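4-hydroxybutyrate coenzyme A transferase (Shewanella oneidensis, PDB 2OAS) probably transfers coenzyme A between acyl-CoA thioesters and carboxylic acids such as acetate or 4-hydroxybutyrate. Local coordinates at residues 313-318 with 371-376; 361-366 with 414-419. All blocks are in the same frame, centred on the assembly; numbering follows the deposited sequence.

Both contacts belong to the C-terminal acetyl-CoA hydrolase/transferase domain and share a small mixed sheet of four strands, ordered 363-364, 309-311, 316-317, 373-375. Contact 1 pairs the inner strand 316-317 with the outer strand 373-375. Contact 2 packs strand 363-364, at the other outer edge, against helix 410-422. Along the chain the segments alternate: 313-318, 361-366, 371-376, 414-419. The centres of the contacts lie about 15 Å apart, and their nearest atoms about 5 Å apart without touching. Coenzyme A touches both: Ala318 meets its pantetheine part, and Arg362 binds its diphosphate. Residues next to the ends of two of its strands thus meet two successive parts of coenzyme A.

Contact 1. Residues 313-318 with 371-376; sequences TGQVCA and AGVVTT. With COA (coenzyme A), chain C.
Val316 lays its CB against CB of Thr375, 3.8 Å away, on one face of a small antiparallel pairing. The backbone of Val316 is held at both its N and its O. Val316 N donates to Thr375 O at 2.9 Å, nearly along the C=O axis. Val316 O accepts from Val374 N, also at 2.9 Å and in the carbonyl plane. A second, weak bond reaches the same Val316 O from Thr375 N at 3.3 Å. Val374 and Thr375 thus both face Val316, which is a classic beta bulge. The chain turns a corner at Val374, and CG2 of Val374, anti to its carbonyl carbon, comes 3.7 Å from Ala318 N. Nearby, SG of Cys317 stands anti to its backbone N (chi1 169°) and lies 4.1 Å from Ala371 CB. Gln315 crosses Val373 obliquely, with OE1 4.0 Å from CG2 of Val373. The amide of Gln315 has its polar partners on the second subunit: OE1 accepts from Val373 N and NE2 donates to Ala371 O there. The reciprocal bonds run back to this chain, so the contact is part of the dimer interface. On the cofactor side, Ala318 O approaches the pantetheine methyl CEP of coenzyme A to 3.4 Å. Thr375 OG1 is hydrogen-bonded to Gln332, itself a CoA-binding residue. The contact is buried, and its chemistry implies that backbone bonds hold the bulge, amide bonds join the subunits, and the carbonyl oxygen and methyl of Ala318 lie against a methyl of coenzyme A.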
ATOM      1  N   THR A 313       8.225 -15.225   0.732  1.00 28.17           N
ATOM      2  CA  THR A 313       8.859 -13.945   0.501  1.00 29.33           C
ATOM      3  C   THR A 313       8.257 -12.844   1.371  1.00 28.91           C
ATOM      4  O   THR A 313       8.863 -11.793   1.576  1.00 30.39           O
ATOM      5  CB  THR A 313       8.794 -13.609  -1.016  1.00 29.68           C
ATOM      6  OG1 THR A 313       9.929 -12.833  -1.365  1.00 35.35           O
ATOM      7  CG2 THR A 313       7.532 -12.854  -1.386  1.00 31.44           C
ATOM      8  N   GLY A 314       7.076 -13.112   1.901  1.00 28.64           N
ATOM      9  CA  GLY A 314       6.413 -12.140   2.729  1.00 28.71           C
ATOM     10  C   GLY A 314       5.169 -11.557   2.081  1.00 29.44           C
ATOM     11  O   GLY A 314       4.573 -10.647   2.650  1.00 27.69           O
ATOM     12  N   GLN A 315       4.773 -12.025   0.892  1.00 29.66           N
ATOM     13  CA  GLN A 315       3.551 -11.481   0.285  1.00 30.39           C
ATOM     14  C   GLN A 315       2.361 -12.044   1.055  1.00 30.29           C
ATOM     15  O   GLN A 315       2.224 -13.247   1.204  1.00 31.49           O
ATOM     16  CB  GLN A 315       3.426 -11.834  -1.200  1.00 29.69           C
ATOM     17  CG  GLN A 315       4.542 -11.280  -2.088  1.00 27.00           C
ATOM     18  CD  GLN A 315       4.181 -11.320  -3.567  1.00 29.19           C
ATOM     19  OE1 GLN A 315       3.442 -10.472  -4.061  1.00 27.79           O
ATOM     20  NE2 GLN A 315       4.699 -12.328  -4.284  1.00 30.95           N
ATOM     21  N   VAL A 316       1.509 -11.155   1.541  1.00 31.76           N
ATOM     22  CA  VAL A 316       0.359 -11.515   2.348  1.00 32.56           C
ATOM     23  C   VAL A 316      -0.985 -11.488   1.623  1.00 34.19           C
ATOM     24  O   VAL A 316      -1.355 -10.486   0.993  1.00 34.89           O
ATOM     25  CB  VAL A 316       0.281 -10.572   3.561  1.00 32.58           C
ATOM     26  CG1 VAL A 316      -0.950 -10.882   4.419  1.00 33.80           C
ATOM     27  CG2 VAL A 316       1.562 -10.692   4.378  1.00 31.32           C
ATOM     28  N   CYS A 317      -1.707 -12.604   1.723  1.00 34.99           N
ATOM     29  CA  CYS A 317      -3.027 -12.758   1.120  1.00 34.90           C
ATOM     30  C   CYS A 317      -4.007 -12.904   2.255  1.00 35.14           C
ATOM     31  O   CYS A 317      -3.864 -13.805   3.074  1.00 34.93           O
ATOM     32  CB  CYS A 317      -3.097 -14.011   0.266  1.00 35.57           C
ATOM     33  SG  CYS A 317      -4.787 -14.389  -0.233  1.00 40.99           S
ATOM     34  N   ALA A 318      -5.013 -12.039   2.303  1.00 36.02           N
ATOM     35  CA  ALA A 318      -5.970 -12.088   3.402  1.00 37.00           C
ATOM     36  C   ALA A 318      -7.432 -11.835   3.029  1.00 37.68           C
ATOM     37  O   ALA A 318      -8.292 -11.731   3.913  1.00 37.80           O
ATOM     38  CB  ALA A 318      -5.533 -11.102   4.481  1.00 35.46           C
ATOM     39  N   ALA A 371      -4.249 -15.554  -6.106  1.00 32.83           N
ATOM     40  CA  ALA A 371      -4.431 -15.138  -4.726  1.00 32.46           C
ATOM     41  C   ALA A 371      -4.420 -13.607  -4.623  1.00 32.36           C
ATOM     42  O   ALA A 371      -3.573 -12.930  -5.215  1.00 28.69           O
ATOM     43  CB  ALA A 371      -3.334 -15.736  -3.853  1.00 32.08           C
ATOM     44  N   GLY A 372      -5.382 -13.069  -3.884  1.00 32.99           N
ATOM     45  CA  GLY A 372      -5.457 -11.626  -3.733  1.00 33.47           C
ATOM     46  C   GLY A 372      -4.437 -11.120  -2.738  1.00 33.41           C
ATOM     47  O   GLY A 372      -4.501 -11.441  -1.547  1.00 33.73           O
ATOM     48  N   VAL A 373      -3.474 -10.342  -3.215  1.00 32.99           N
ATOM     49  CA  VAL A 373      -2.475  -9.796  -2.308  1.00 32.72           C
ATOM     50  C   VAL A 373      -3.069  -8.555  -1.637  1.00 31.49           C
ATOM     51  O   VAL A 373      -3.451  -7.611  -2.320  1.00 31.93           O
ATOM     52  CB  VAL A 373      -1.203  -9.383  -3.065  1.00 33.03           C
ATOM     53  CG1 VAL A 373      -0.306  -8.554  -2.152  1.00 32.53           C
ATOM     54  CG2 VAL A 373      -0.486 -10.605  -3.571  1.00 32.75           C
ATOM     55  N   VAL A 374      -3.165  -8.561  -0.315  1.00 30.77           N
ATOM     56  CA  VAL A 374      -3.707  -7.403   0.404  1.00 31.36           C
ATOM     57  C   VAL A 374      -2.557  -6.540   0.928  1.00 31.17           C
ATOM     58  O   VAL A 374      -2.580  -5.319   0.809  1.00 32.36           O
ATOM     59  CB  VAL A 374      -4.601  -7.845   1.589  1.00 31.59           C
ATOM     60  CG1 VAL A 374      -5.117  -6.624   2.356  1.00 31.06           C
ATOM     61  CG2 VAL A 374      -5.772  -8.658   1.061  1.00 29.11           C
ATOM     62  N   THR A 375      -1.549  -7.197   1.493  1.00 31.47           N
ATOM     63  CA  THR A 375      -0.374  -6.529   2.027  1.00 31.13           C
ATOM     64  C   THR A 375       0.840  -7.084   1.278  1.00 31.11           C
ATOM     65  O   THR A 375       1.024  -8.291   1.178  1.00 29.09           O
ATOM     66  CB  THR A 375      -0.244  -6.804   3.530  1.00 32.13           C
ATOM     67  OG1 THR A 375      -1.398  -6.299   4.195  1.00 34.13           O
ATOM     68  CG2 THR A 375       0.989  -6.148   4.096  1.00 33.37           C
ATOM     69  N   THR A 376       1.666  -6.182   0.765  1.00 30.95           N
ATOM     70  CA  THR A 376       2.823  -6.554  -0.026  1.00 31.05           C
ATOM     71  C   THR A 376       4.092  -6.815   0.769  1.00 32.66           C
ATOM     72  O   THR A 376       4.160  -6.530   1.962  1.00 33.61           O
ATOM     73  CB  THR A 376       3.108  -5.456  -1.054  1.00 30.65           C
ATOM     74  OG1 THR A 376       3.468  -4.250  -0.371  1.00 31.92           O
ATOM     75  CG2 THR A 376       1.862  -5.174  -1.880  1.00 29.47           C
TER
HETATM   76  N1A COA C 501      -5.695 -22.339   2.363  1.00 61.29           N
HETATM   77  C2A COA C 501      -6.900 -23.166   2.341  1.00 61.98           C
HETATM   78  N3A COA C 501      -7.870 -22.850   3.409  1.00 61.87           N
HETATM   79  C4A COA C 501      -7.622 -21.805   4.418  1.00 62.27           C
HETATM   80  C5A COA C 501      -6.435 -20.986   4.422  1.00 62.79           C
HETATM   81  C6A COA C 501      -5.441 -21.290   3.366  1.00 61.78           C
HETATM   82  N6A COA C 501      -4.233 -20.555   3.290  1.00 60.23           N
HETATM   83  N7A COA C 501      -6.471 -20.088   5.476  1.00 62.96           N
HETATM   84  C8A COA C 501      -7.700 -20.341   6.108  1.00 63.13           C
HETATM   85  N9A COA C 501      -8.425 -21.380   5.479  1.00 63.18           N
HETATM   86  C1B COA C 501      -9.715 -21.931   5.842  1.00 64.39           C
HETATM   87  C2B COA C 501      -9.942 -22.476   7.286  1.00 65.05           C
HETATM   88  O2B COA C 501     -10.048 -23.854   7.333  1.00 65.31           O
HETATM   89  C3B COA C 501     -11.173 -21.758   7.839  1.00 66.26           C
HETATM   90  O3B COA C 501     -12.179 -22.725   8.276  1.00 69.91           O
HETATM   91  P3B COA C 501     -13.576 -22.317   8.901  1.00 72.29           P
HETATM   92  O7A COA C 501     -13.490 -21.447  10.090  1.00 73.24           O
HETATM   93  O8A COA C 501     -14.384 -21.604   7.866  1.00 72.41           O
HETATM   94  O9A COA C 501     -14.295 -23.539   9.235  1.00 72.10           O
HETATM   95  C4B COA C 501     -11.650 -20.835   6.782  1.00 64.41           C
HETATM   96  O4B COA C 501     -10.796 -20.949   5.631  1.00 63.86           O
HETATM   97  C5B COA C 501     -11.673 -19.472   7.596  1.00 62.82           C
HETATM   98  O5B COA C 501     -10.355 -19.091   8.024  1.00 60.28           O
HETATM   99  P1A COA C 501      -9.949 -18.256   9.402  1.00 59.48           P
HETATM  100  O1A COA C 501     -10.402 -18.872  10.618  1.00 60.50           O
HETATM  101  O2A COA C 501      -8.454 -18.060   9.517  1.00 59.13           O
HETATM  102  O3A COA C 501     -10.657 -16.867   9.148  1.00 59.59           O
HETATM  103  P2A COA C 501     -10.583 -15.665  10.133  1.00 60.33           P
HETATM  104  O4A COA C 501     -11.932 -15.314  10.566  1.00 61.11           O
HETATM  105  O5A COA C 501      -9.792 -15.984  11.307  1.00 59.29           O
HETATM  106  O6A COA C 501      -9.862 -14.500   9.603  1.00 60.07           O
HETATM  107  CBP COA C 501      -8.845 -13.055   7.795  1.00 57.18           C
HETATM  108  CCP COA C 501      -8.650 -14.252   8.893  1.00 58.07           C
HETATM  109  CDP COA C 501      -9.795 -13.918   6.891  1.00 56.31           C
HETATM  110  CEP COA C 501      -7.491 -12.762   7.014  1.00 56.41           C
HETATM  111  CAP COA C 501      -9.649 -11.703   8.396  1.00 56.44           C
HETATM  112  OAP COA C 501      -8.667 -11.232   9.370  1.00 55.72           O
HETATM  113  C9P COA C 501      -9.865 -10.588   7.367  1.00 55.69           C
HETATM  114  O9P COA C 501     -10.991 -10.434   6.920  1.00 54.38           O
HETATM  115  N8P COA C 501      -8.747  -9.791   7.013  1.00 56.32           N
HETATM  116  C7P COA C 501      -8.588  -8.661   6.107  1.00 55.65           C
HETATM  117  C6P COA C 501      -8.033  -7.319   6.712  1.00 55.85           C
HETATM  118  C5P COA C 501      -9.035  -6.437   7.337  1.00 56.48           C
HETATM  119  O5P COA C 501      -8.991  -5.215   7.157  1.00 57.13           O
HETATM  120  N4P COA C 501     -10.031  -7.111   8.130  1.00 58.14           N
HETATM  121  C3P COA C 501     -11.176  -6.614   8.877  1.00 59.42           C
HETATM  122  C2P COA C 501     -10.910  -5.416   9.865  1.00 59.96           C
HETATM  123  S1P COA C 501     -12.018  -4.004   9.590  1.00 60.53           S

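Contact 2. Residues 361-366 with 414-419; sequences SRIASV and EQLSRD. With COA (coenzyme A), chain C.
A helix-on-strand packing in the C-terminal domain makes this contact, beside the coenzyme A site. Helix 410-422 lies against the outer strand 363-364 of a small mixed sheet, and no hydrogen bond joins the two segments. Leu416 reaches across with the branched end of its side chain. Its CG is anti to the carbonyl carbon (chi1 -70°). Both methyls of Leu416 come up to the carbonyl oxygen of Ile363 from the helix side: Leu416 CD2 lies 3.3 Å from Ile363 O, and CD1 is a little farther from it. CD2 also reaches the backbone N of Ser365, while Leu416 CD1 touches CG2 of Ile363 at 4.3 Å. Ile363 O has a polar partner as well. Ser361 OG donates to Ile363 O at 2.7 Å, from above the carbonyl plane. One turn of helix on from Leu416, Asp419 meets Ser365 flank to flank, CB to CB at 3.5 Å. Ser365 O is bonded to the indole of Trp424, a second tie to the C-terminal end of the chain. Arg362 extends away from the helix to the cofactor. Its chain is extended from CG to NE, and weak bonds to Thr354 O and Ala307 O help to set the guanidinium. C8A of the adenine ring sits over one face of the Arg362 guanidinium, 3.2 Å above its plane and offset toward the rim. The positive guanidinium probably offsets part of the negative charge of the diphosphate. Two N-H groups grip one phosphate oxygen of coenzyme A, O2A: Arg362 NH1 donates to it at 2.8 Å and NH2 at 3.0 Å.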
ATOM      1  N   SER A 361      -0.683 -25.709   4.622  1.00 43.75           N
ATOM      2  CA  SER A 361       0.238 -24.780   5.259  1.00 41.91           C
ATOM      3  C   SER A 361      -0.125 -23.355   4.847  1.00 41.10           C
ATOM      4  O   SER A 361      -0.207 -23.056   3.656  1.00 40.81           O
ATOM      5  CB  SER A 361       1.669 -25.099   4.822  1.00 43.55           C
ATOM      6  OG  SER A 361       2.595 -24.164   5.341  1.00 43.55           O
ATOM      7  N   ARG A 362      -0.358 -22.481   5.826  1.00 39.74           N
ATOM      8  CA  ARG A 362      -0.702 -21.097   5.522  1.00 39.65           C
ATOM      9  C   ARG A 362       0.521 -20.389   4.944  1.00 39.80           C
ATOM     10  O   ARG A 362       0.419 -19.403   4.208  1.00 39.58           O
ATOM     11  CB  ARG A 362      -1.211 -20.380   6.775  1.00 40.64           C
ATOM     12  CG  ARG A 362      -2.529 -20.940   7.280  1.00 41.49           C
ATOM     13  CD  ARG A 362      -3.333 -19.896   8.009  1.00 41.86           C
ATOM     14  NE  ARG A 362      -4.621 -20.429   8.419  1.00 44.36           N
ATOM     15  CZ  ARG A 362      -5.616 -19.703   8.921  1.00 44.15           C
ATOM     16  NH1 ARG A 362      -6.748 -20.296   9.264  1.00 45.85           N
ATOM     17  NH2 ARG A 362      -5.490 -18.394   9.080  1.00 42.20           N
ATOM     18  N   ILE A 363       1.690 -20.910   5.289  1.00 38.69           N
ATOM     19  CA  ILE A 363       2.930 -20.377   4.784  1.00 38.66           C
ATOM     20  C   ILE A 363       3.312 -21.291   3.633  1.00 39.00           C
ATOM     21  O   ILE A 363       3.872 -22.369   3.837  1.00 38.85           O
ATOM     22  CB  ILE A 363       4.014 -20.425   5.839  1.00 38.40           C
ATOM     23  CG1 ILE A 363       3.546 -19.666   7.075  1.00 39.53           C
ATOM     24  CG2 ILE A 363       5.294 -19.849   5.290  1.00 38.18           C
ATOM     25  CD1 ILE A 363       4.465 -19.814   8.244  1.00 42.47           C
ATOM     26  N   ALA A 364       2.973 -20.860   2.422  1.00 39.33           N
ATOM     27  CA  ALA A 364       3.254 -21.618   1.215  1.00 39.84           C
ATOM     28  C   ALA A 364       4.473 -21.042   0.530  1.00 40.19           C
ATOM     29  O   ALA A 364       4.808 -19.876   0.718  1.00 39.65           O
ATOM     30  CB  ALA A 364       2.066 -21.552   0.270  1.00 38.95           C
ATOM     31  N   SER A 365       5.137 -21.865  -0.273  1.00 39.50           N
ATOM     32  CA  SER A 365       6.313 -21.404  -0.981  1.00 40.25           C
ATOM     33  C   SER A 365       5.898 -20.271  -1.924  1.00 39.43           C
ATOM     34  O   SER A 365       6.645 -19.323  -2.141  1.00 38.55           O
ATOM     35  CB  SER A 365       6.932 -22.552  -1.772  1.00 41.38           C
ATOM     36  OG  SER A 365       6.001 -23.061  -2.704  1.00 44.99           O
ATOM     37  N   VAL A 366       4.696 -20.371  -2.475  1.00 39.41           N
ATOM     38  CA  VAL A 366       4.210 -19.343  -3.368  1.00 39.44           C
ATOM     39  C   VAL A 366       2.707 -19.225  -3.210  1.00 40.07           C
ATOM     40  O   VAL A 366       2.026 -20.192  -2.866  1.00 41.51           O
ATOM     41  CB  VAL A 366       4.554 -19.667  -4.845  1.00 40.82           C
ATOM     42  CG1 VAL A 366       3.734 -20.847  -5.332  1.00 39.55           C
ATOM     43  CG2 VAL A 366       4.309 -18.460  -5.706  1.00 40.71           C
ATOM     44  N   GLU A 414      10.471 -29.123   5.335  1.00 46.81           N
ATOM     45  CA  GLU A 414      11.202 -29.794   4.262  1.00 47.23           C
ATOM     46  C   GLU A 414      10.760 -29.300   2.876  1.00 47.16           C
ATOM     47  O   GLU A 414      11.592 -28.877   2.067  1.00 47.68           O
ATOM     48  CB  GLU A 414      11.013 -31.313   4.383  1.00 49.56           C
ATOM     49  CG  GLU A 414      11.082 -32.091   3.061  1.00 52.40           C
ATOM     50  CD  GLU A 414      10.052 -33.245   2.993  1.00 54.43           C
ATOM     51  OE1 GLU A 414      10.308 -34.319   3.594  1.00 54.11           O
ATOM     52  OE2 GLU A 414       8.978 -33.046   2.338  1.00 54.31           O
ATOM     53  N   GLN A 415       9.459 -29.350   2.598  1.00 46.43           N
ATOM     54  CA  GLN A 415       8.945 -28.874   1.313  1.00 45.68           C
ATOM     55  C   GLN A 415       9.294 -27.403   1.098  1.00 44.50           C
ATOM     56  O   GLN A 415       9.848 -27.034   0.060  1.00 43.42           O
ATOM     57  CB  GLN A 415       7.425 -29.016   1.230  1.00 46.98           C
ATOM     58  CG  GLN A 415       6.924 -30.286   0.575  1.00 52.86           C
ATOM     59  CD  GLN A 415       7.408 -30.447  -0.859  1.00 55.06           C
ATOM     60  OE1 GLN A 415       7.359 -29.509  -1.657  1.00 56.27           O
ATOM     61  NE2 GLN A 415       7.872 -31.648  -1.192  1.00 55.61           N
ATOM     62  N   LEU A 416       8.956 -26.567   2.077  1.00 42.92           N
ATOM     63  CA  LEU A 416       9.219 -25.136   1.983  1.00 40.61           C
ATOM     64  C   LEU A 416      10.690 -24.886   1.709  1.00 40.60           C
ATOM     65  O   LEU A 416      11.044 -24.125   0.811  1.00 39.43           O
ATOM     66  CB  LEU A 416       8.793 -24.414   3.270  1.00 39.21           C
ATOM     67  CG  LEU A 416       7.285 -24.323   3.535  1.00 38.33           C
ATOM     68  CD1 LEU A 416       7.037 -23.735   4.906  1.00 38.64           C
ATOM     69  CD2 LEU A 416       6.607 -23.496   2.458  1.00 36.88           C
ATOM     70  N   SER A 417      11.554 -25.526   2.482  1.00 40.65           N
ATOM     71  CA  SER A 417      12.969 -25.355   2.267  1.00 41.11           C
ATOM     72  C   SER A 417      13.378 -25.741   0.834  1.00 42.74           C
ATOM     73  O   SER A 417      14.203 -25.057   0.222  1.00 42.11           O
ATOM     74  CB  SER A 417      13.756 -26.172   3.277  1.00 40.61           C
ATOM     75  OG  SER A 417      15.133 -26.108   2.977  1.00 40.95           O
ATOM     76  N   ARG A 418      12.812 -26.823   0.300  1.00 43.82           N
ATOM     77  CA  ARG A 418      13.117 -27.260  -1.061  1.00 46.15           C
ATOM     78  C   ARG A 418      12.766 -26.191  -2.098  1.00 46.46           C
ATOM     79  O   ARG A 418      13.629 -25.743  -2.865  1.00 46.59           O
ATOM     80  CB  ARG A 418      12.352 -28.553  -1.405  1.00 48.70           C
ATOM     81  CG  ARG A 418      13.140 -29.831  -1.145  1.00 52.21           C
ATOM     82  CD  ARG A 418      12.236 -31.075  -1.102  1.00 55.67           C
ATOM     83  NE  ARG A 418      13.031 -32.289  -0.918  1.00 58.83           N
ATOM     84  CZ  ARG A 418      13.932 -32.480   0.055  1.00 60.62           C
ATOM     85  NH1 ARG A 418      14.179 -31.537   0.967  1.00 60.29           N
ATOM     86  NH2 ARG A 418      14.595 -33.636   0.119  1.00 60.35           N
ATOM     87  N   ASP A 419      11.499 -25.782  -2.113  1.00 45.16           N
ATOM     88  CA  ASP A 419      11.034 -24.780  -3.054  1.00 44.21           C
ATOM     89  C   ASP A 419      11.747 -23.431  -2.857  1.00 42.87           C
ATOM     90  O   ASP A 419      11.659 -22.535  -3.702  1.00 42.20           O
ATOM     91  CB  ASP A 419       9.511 -24.601  -2.933  1.00 45.54           C
ATOM     92  CG  ASP A 419       8.739 -25.887  -3.215  1.00 46.55           C
ATOM     93  OD1 ASP A 419       9.134 -26.629  -4.143  1.00 47.59           O
ATOM     94  OD2 ASP A 419       7.729 -26.144  -2.521  1.00 45.55           O
TER
HETATM   95  N1A COA C 501      -5.695 -22.339   2.363  1.00 61.29           N
HETATM   96  C2A COA C 501      -6.900 -23.166   2.341  1.00 61.98           C
HETATM   97  N3A COA C 501      -7.870 -22.850   3.409  1.00 61.87           N
HETATM   98  C4A COA C 501      -7.622 -21.805   4.418  1.00 62.27           C
HETATM   99  C5A COA C 501      -6.435 -20.986   4.422  1.00 62.79           C
HETATM  100  C6A COA C 501      -5.441 -21.290   3.366  1.00 61.78           C
HETATM  101  N6A COA C 501      -4.233 -20.555   3.290  1.00 60.23           N
HETATM  102  N7A COA C 501      -6.471 -20.088   5.476  1.00 62.96           N
HETATM  103  C8A COA C 501      -7.700 -20.341   6.108  1.00 63.13           C
HETATM  104  N9A COA C 501      -8.425 -21.380   5.479  1.00 63.18           N
HETATM  105  C1B COA C 501      -9.715 -21.931   5.842  1.00 64.39           C
HETATM  106  C2B COA C 501      -9.942 -22.476   7.286  1.00 65.05           C
HETATM  107  O2B COA C 501     -10.048 -23.854   7.333  1.00 65.31           O
HETATM  108  C3B COA C 501     -11.173 -21.758   7.839  1.00 66.26           C
HETATM  109  O3B COA C 501     -12.179 -22.725   8.276  1.00 69.91           O
HETATM  110  P3B COA C 501     -13.576 -22.317   8.901  1.00 72.29           P
HETATM  111  O7A COA C 501     -13.490 -21.447  10.090  1.00 73.24           O
HETATM  112  O8A COA C 501     -14.384 -21.604   7.866  1.00 72.41           O
HETATM  113  O9A COA C 501     -14.295 -23.539   9.235  1.00 72.10           O
HETATM  114  C4B COA C 501     -11.650 -20.835   6.782  1.00 64.41           C
HETATM  115  O4B COA C 501     -10.796 -20.949   5.631  1.00 63.86           O
HETATM  116  C5B COA C 501     -11.673 -19.472   7.596  1.00 62.82           C
HETATM  117  O5B COA C 501     -10.355 -19.091   8.024  1.00 60.28           O
HETATM  118  P1A COA C 501      -9.949 -18.256   9.402  1.00 59.48           P
HETATM  119  O1A COA C 501     -10.402 -18.872  10.618  1.00 60.50           O
HETATM  120  O2A COA C 501      -8.454 -18.060   9.517  1.00 59.13           O
HETATM  121  O3A COA C 501     -10.657 -16.867   9.148  1.00 59.59           O
HETATM  122  P2A COA C 501     -10.583 -15.665  10.133  1.00 60.33           P
HETATM  123  O4A COA C 501     -11.932 -15.314  10.566  1.00 61.11           O
HETATM  124  O5A COA C 501      -9.792 -15.984  11.307  1.00 59.29           O
HETATM  125  O6A COA C 501      -9.862 -14.500   9.603  1.00 60.07           O
HETATM  126  CBP COA C 501      -8.845 -13.055   7.795  1.00 57.18           C
HETATM  127  CCP COA C 501      -8.650 -14.252   8.893  1.00 58.07           C
HETATM  128  CDP COA C 501      -9.795 -13.918   6.891  1.00 56.31           C
HETATM  129  CEP COA C 501      -7.491 -12.762   7.014  1.00 56.41           C
HETATM  130  CAP COA C 501      -9.649 -11.703   8.396  1.00 56.44           C
HETATM  131  OAP COA C 501      -8.667 -11.232   9.370  1.00 55.72           O
HETATM  132  C9P COA C 501      -9.865 -10.588   7.367  1.00 55.69           C
HETATM  133  O9P COA C 501     -10.991 -10.434   6.920  1.00 54.38           O
HETATM  134  N8P COA C 501      -8.747  -9.791   7.013  1.00 56.32           N
HETATM  135  C7P COA C 501      -8.588  -8.661   6.107  1.00 55.65           C
HETATM  136  C6P COA C 501      -8.033  -7.319   6.712  1.00 55.85           C
HETATM  137  C5P COA C 501      -9.035  -6.437   7.337  1.00 56.48           C
HETATM  138  O5P COA C 501      -8.991  -5.215   7.157  1.00 57.13           O
HETATM  139  N4P COA C 501     -10.031  -7.111   8.130  1.00 58.14           N
HETATM  140  C3P COA C 501     -11.176  -6.614   8.877  1.00 59.42           C
HETATM  141  C2P COA C 501     -10.910  -5.416   9.865  1.00 59.96           C
HETATM  142  S1P COA C 501     -12.018  -4.004   9.590  1.00 60.53           S